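Local coordinates for protein C.Elegans p53 tumor suppressor-like transcription factor (Caenorhabditis elegans, PDB 1T4W) that activates transcription by binding the same DNA consensus sequence as p53, promoting apoptosis under genotoxic stress and supporting proper meiotic chromosome segregation, at residues Y73-P78 / T152-V157; L159-E162 / E166-H169. All coordinates share one frame; numbering follows the deposited sequence.

In the fold
Both contacts belong to the p53-like DNA-binding domain, a beta sandwich, and share strand 152-160 with their centres about 15 Å apart. Contact 1 comes first along the chain: the turn A74-N77 packs on the middle of the strand, at C154 and A156. Contact 2 then joins the strand's last residues to strand 166-177, its neighbour in the seven-stranded sheet, in a beta hairpin. The two meet where R76 NE forms a 2.7 Å salt bridge with E166 OE1 and I75 and R76 pack on H169. A loop linked to the hairpin this way covers the outer face of the sheet, away from the zinc site.

Contact 1 (Y73-P78 / T152-V157); sequences YAIRNP and TMCLAV
I75 leans on strand 152-157 through one methyl branch. Its CG2 lies 3.6 Å from A156 CB and 4.0 Å from C154 SG, so one carbon meets two side chains that project from the same face of the strand. L155 and V157 turn to the opposite face. The first torsion of I75 places CG2 anti to the carbonyl carbon, aimed at the strand, while CG1 stands between the backbone N and the carbonyl carbon (chi1 64°). CG1 then carries CD1 to H169 and over the R76 guanidinium, 3.9 Å above its plane and toward its rim. The isoleucine root is close too, with I75 CB 3.9 Å from A156 CB. Alanine suits that place, since a lone methyl is probably small enough to let I75 come this near. C154 SG stands anti to the backbone N (chi1 179°), which turns it toward I75 CG2 and offers a polarisable, weakly polar surface; Y65 and Y171 pack on C154 from neighbouring strands.

I75 is the second residue of a type I turn from A74 to N77, closed by N77 N to A74 O at 3.1 Å. The turn is tied to the sheet through R61, whose NH2 bonds the carbonyl oxygens of I75 and N77. Within the sheet, the strand's backbone bonds to both neighbours, C154 with V63 and L155 with I172. No hydrogen bond crosses between 73-78 and 152-157; their contact is apolar and buried, so its strength probably comes from close fit and the exclusion of water, while directional bonds to the turn come from outside both segments, R61 and S80 among them.

Contact 2 (L159-E162 / E166-H169); sequences LDDE and EILH
I167 lies against L159 and D161 across the hairpin, meeting them at several points. Its CB sits near L159 O, and from there the two branches part: with chi1 at 61°, CG1 is tucked over its own backbone and comes within 3.4 Å of L159 O. At the tip of this branch, I167 CD1 comes within 4.2 Å of L159 CD2. The shorter branch goes to the turn, with I167 CG2 4.1 Å from D161 CB. A branched chain suits the spot, one arm serving the strand and the other the turn.

The backbone beneath forms a classic beta bulge, in which I167 and L168 both face L159. L159 O accepts a nearly straight bond from I167 N (2.7 Å, 178° at the hydrogen) and a weak one from L168 N at 3.4 Å; L159 N returns a bond to L168 O at 2.8 Å. L159 and L168 lie side by side, CD2 of L159 4.2 Å from CD1 of L168, and both touch W45 of the other sheet, so leucines suit this core-facing side.

On the opposite face, D160 OD1 closely approaches the backbone of E166, 3.2 Å from E166 CA, without a hydrogen bond, while D160 OD2 makes a salt bridge with R59. Beyond the strand, D161 OD1 accepts a hydrogen bond from N165 N, tying the turn together. The hairpin end thus divides its chemistry: leucines face the sandwich interior, and on the other face two acids whose like charges, near but not in contact, would probably repel are each paired with an arginine, R59 for D160 and R76 for E166.

Contact 1 (Y73-P78 / T152-V157)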
loop_
_atom_site.group_PDB
_atom_site.type_symbol
_atom_site.label_atom_id
_atom_site.label_comp_id
_atom_site.label_asym_id
_atom_site.label_seq_id
_atom_site.Cartn_x
_atom_site.Cartn_y
_atom_site.Cartn_z
ATOM N N TYR A 73 1.019 14.520 4.187
ATOM C CA TYR A 73 -0.308 14.957 4.589
ATOM C C TYR A 73 -1.368 13.937 4.143
ATOM O O TYR A 73 -2.208 13.494 4.931
ATOM C CB TYR A 73 -0.638 16.340 3.992
ATOM C CG TYR A 73 -1.927 16.912 4.509
ATOM C CD1 TYR A 73 -3.133 16.692 3.842
ATOM C CD2 TYR A 73 -1.956 17.635 5.712
ATOM C CE1 TYR A 73 -4.346 17.179 4.363
ATOM C CE2 TYR A 73 -3.152 18.117 6.238
ATOM C CZ TYR A 73 -4.341 17.884 5.560
ATOM O OH TYR A 73 -5.521 18.337 6.098
ATOM N N ALA A 74 -1.331 13.571 2.869
ATOM C CA ALA A 74 -2.339 12.666 2.318
ATOM C C ALA A 74 -2.510 11.343 3.057
ATOM O O ALA A 74 -3.637 10.910 3.319
ATOM C CB ALA A 74 -2.039 12.391 0.837
ATOM N N ILE A 75 -1.403 10.707 3.422
ATOM C CA ILE A 75 -1.518 9.412 4.079
ATOM C C ILE A 75 -2.163 9.445 5.444
ATOM O O ILE A 75 -2.595 8.408 5.943
ATOM C CB ILE A 75 -0.150 8.711 4.161
ATOM C CG1 ILE A 75 0.805 9.525 5.036
ATOM C CG2 ILE A 75 0.391 8.480 2.724
ATOM C CD1 ILE A 75 2.184 8.877 5.175
ATOM N N ARG A 76 -2.237 10.630 6.052
ATOM C CA ARG A 76 -2.863 10.739 7.360
ATOM C C ARG A 76 -4.206 11.506 7.303
ATOM O O ARG A 76 -4.849 11.733 8.317
ATOM C CB ARG A 76 -1.886 11.399 8.344
ATOM C CG ARG A 76 -0.612 10.567 8.626
ATOM C CD ARG A 76 0.346 11.291 9.590
ATOM N NE ARG A 76 1.603 10.547 9.721
ATOM C CZ ARG A 76 2.664 10.748 8.946
ATOM N NH1 ARG A 76 2.624 11.680 8.002
ATOM N NH2 ARG A 76 3.744 9.976 9.061
ATOM N N ASN A 77 -4.614 11.888 6.102
ATOM C CA ASN A 77 -5.878 12.607 5.874
ATOM C C ASN A 77 -6.989 11.573 5.697
ATOM O O ASN A 77 -6.972 10.800 4.744
ATOM C CB ASN A 77 -5.730 13.460 4.610
ATOM C CG ASN A 77 -7.038 14.100 4.167
ATOM O OD1 ASN A 77 -8.021 14.064 4.875
ATOM N ND2 ASN A 77 -7.036 14.689 2.980
ATOM N N PRO A 78 -7.992 11.560 6.595
ATOM C CA PRO A 78 -9.054 10.562 6.432
ATOM C C PRO A 78 -9.894 10.683 5.167
ATOM O O PRO A 78 -10.642 9.767 4.831
ATOM C CB PRO A 78 -9.880 10.723 7.708
ATOM C CG PRO A 78 -9.714 12.159 8.047
ATOM C CD PRO A 78 -8.246 12.427 7.758
ATOM N N THR A 152 -1.565 10.552 -7.763
ATOM C CA THR A 152 -0.734 9.387 -7.534
ATOM C C THR A 152 -1.361 8.541 -6.421
ATOM O O THR A 152 -1.761 9.076 -5.382
ATOM C CB THR A 152 0.666 9.834 -7.120
ATOM O OG1 THR A 152 1.175 10.721 -8.118
ATOM C CG2 THR A 152 1.613 8.642 -6.971
ATOM N N MET A 153 -1.483 7.234 -6.647
ATOM C CA MET A 153 -2.040 6.346 -5.615
ATOM C C MET A 153 -0.859 5.890 -4.769
ATOM O O MET A 153 0.215 5.631 -5.306
ATOM C CB MET A 153 -2.737 5.155 -6.242
ATOM C CG MET A 153 -3.898 5.550 -7.110
ATOM S SD MET A 153 -4.747 4.095 -7.715
ATOM C CE MET A 153 -6.055 4.844 -8.662
ATOM N N CYS A 154 -1.083 5.766 -3.464
ATOM C CA CYS A 154 -0.037 5.435 -2.499
ATOM C C CYS A 154 -0.459 4.398 -1.443
ATOM O O CYS A 154 -1.525 4.536 -0.826
ATOM C CB CYS A 154 0.372 6.732 -1.792
ATOM S SG CYS A 154 1.636 6.536 -0.523
ATOM N N LEU A 155 0.349 3.354 -1.260
ATOM C CA LEU A 155 0.050 2.314 -0.259
ATOM C C LEU A 155 0.892 2.680 0.959
ATOM O O LEU A 155 2.137 2.640 0.901
ATOM C CB LEU A 155 0.469 0.918 -0.761
ATOM C CG LEU A 155 0.220 -0.223 0.250
ATOM C CD1 LEU A 155 -1.278 -0.283 0.554
ATOM C CD2 LEU A 155 0.700 -1.572 -0.306
ATOM N N ALA A 156 0.220 3.040 2.050
ATOM C CA ALA A 156 0.901 3.461 3.280
ATOM C C ALA A 156 0.546 2.599 4.484
ATOM O O ALA A 156 -0.607 2.173 4.627
ATOM C CB ALA A 156 0.547 4.945 3.597
ATOM N N VAL A 157 1.548 2.364 5.340
ATOM C CA VAL A 157 1.379 1.586 6.562
ATOM C C VAL A 157 1.899 2.376 7.765
ATOM O O VAL A 157 2.868 3.130 7.666
ATOM C CB VAL A 157 2.110 0.213 6.496
ATOM C CG1 VAL A 157 1.372 -0.716 5.513
ATOM C CG2 VAL A 157 3.545 0.410 6.088
#

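Contact 2 (L159-E162 / E166-H169)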
loop_
_atom_site.group_PDB
_atom_site.type_symbol
_atom_site.label_atom_id
_atom_site.label_comp_id
_atom_site.label_asym_id
_atom_site.label_seq_id
_atom_site.Cartn_x
_atom_site.Cartn_y
_atom_site.Cartn_z
ATOM N N LEU A 159 2.687 2.006 12.085
ATOM C CA LEU A 159 2.820 1.136 13.236
ATOM C C LEU A 159 2.368 1.989 14.417
ATOM O O LEU A 159 2.939 3.057 14.652
ATOM C CB LEU A 159 4.276 0.692 13.423
ATOM C CG LEU A 159 4.460 -0.443 14.445
ATOM C CD1 LEU A 159 3.780 -1.712 13.946
ATOM C CD2 LEU A 159 5.939 -0.702 14.664
ATOM N N ASP A 160 1.326 1.546 15.127
ATOM C CA ASP A 160 0.813 2.288 16.285
ATOM C C ASP A 160 1.118 1.586 17.603
ATOM O O ASP A 160 1.138 0.350 17.663
ATOM C CB ASP A 160 -0.701 2.420 16.252
ATOM C CG ASP A 160 -1.217 3.340 15.153
ATOM O OD1 ASP A 160 -0.464 4.154 14.574
ATOM O OD2 ASP A 160 -2.417 3.224 14.879
ATOM N N ASP A 161 1.313 2.371 18.664
ATOM C CA ASP A 161 1.542 1.789 19.985
ATOM C C ASP A 161 0.179 1.458 20.596
ATOM O O ASP A 161 -0.851 1.596 19.930
ATOM C CB ASP A 161 2.324 2.749 20.890
ATOM C CG ASP A 161 1.552 4.008 21.239
ATOM O OD1 ASP A 161 0.331 4.094 20.994
ATOM O OD2 ASP A 161 2.195 4.928 21.766
ATOM N N GLU A 162 0.161 1.033 21.855
ATOM C CA GLU A 162 -1.093 0.668 22.532
ATOM C C GLU A 162 -2.073 1.825 22.686
ATOM O O GLU A 162 -3.286 1.624 22.703
ATOM C CB GLU A 162 -0.808 0.084 23.921
ATOM C CG GLU A 162 0.281 -0.960 23.953
ATOM C CD GLU A 162 1.635 -0.382 23.601
ATOM O OE1 GLU A 162 2.109 0.525 24.319
ATOM O OE2 GLU A 162 2.224 -0.830 22.596
ATOM N N GLU A 166 0.902 6.838 16.356
ATOM C CA GLU A 166 1.727 6.334 15.261
ATOM C C GLU A 166 3.175 6.467 15.735
ATOM O O GLU A 166 3.566 7.536 16.217
ATOM C CB GLU A 166 1.555 7.188 14.006
ATOM C CG GLU A 166 2.612 6.907 12.941
ATOM C CD GLU A 166 2.656 7.967 11.834
ATOM O OE1 GLU A 166 1.603 8.558 11.518
ATOM O OE2 GLU A 166 3.743 8.195 11.259
ATOM N N ILE A 167 3.962 5.395 15.637
ATOM C CA ILE A 167 5.365 5.506 16.038
ATOM C C ILE A 167 6.310 5.343 14.835
ATOM O O ILE A 167 7.466 5.784 14.880
ATOM C CB ILE A 167 5.747 4.518 17.193
ATOM C CG1 ILE A 167 5.550 3.068 16.778
ATOM C CG2 ILE A 167 4.890 4.806 18.431
ATOM C CD1 ILE A 167 6.015 2.082 17.868
ATOM N N LEU A 168 5.811 4.740 13.758
ATOM C CA LEU A 168 6.594 4.573 12.521
ATOM C C LEU A 168 5.630 4.491 11.360
ATOM O O LEU A 168 4.462 4.158 11.547
ATOM C CB LEU A 168 7.420 3.281 12.530
ATOM C CG LEU A 168 8.718 3.177 13.344
ATOM C CD1 LEU A 168 9.121 1.708 13.464
ATOM C CD2 LEU A 168 9.818 3.974 12.674
ATOM N N HIS A 169 6.127 4.778 10.163
ATOM C CA HIS A 169 5.301 4.703 8.955
ATOM C C HIS A 169 6.184 4.380 7.778
ATOM O O HIS A 169 7.404 4.495 7.871
ATOM C CB HIS A 169 4.528 6.018 8.688
ATOM C CG HIS A 169 5.369 7.163 8.201
ATOM N ND1 HIS A 169 6.305 7.792 8.987
ATOM C CD2 HIS A 169 5.371 7.827 7.016
ATOM C CE1 HIS A 169 6.848 8.795 8.315
ATOM N NE2 HIS A 169 6.296 8.837 7.116
#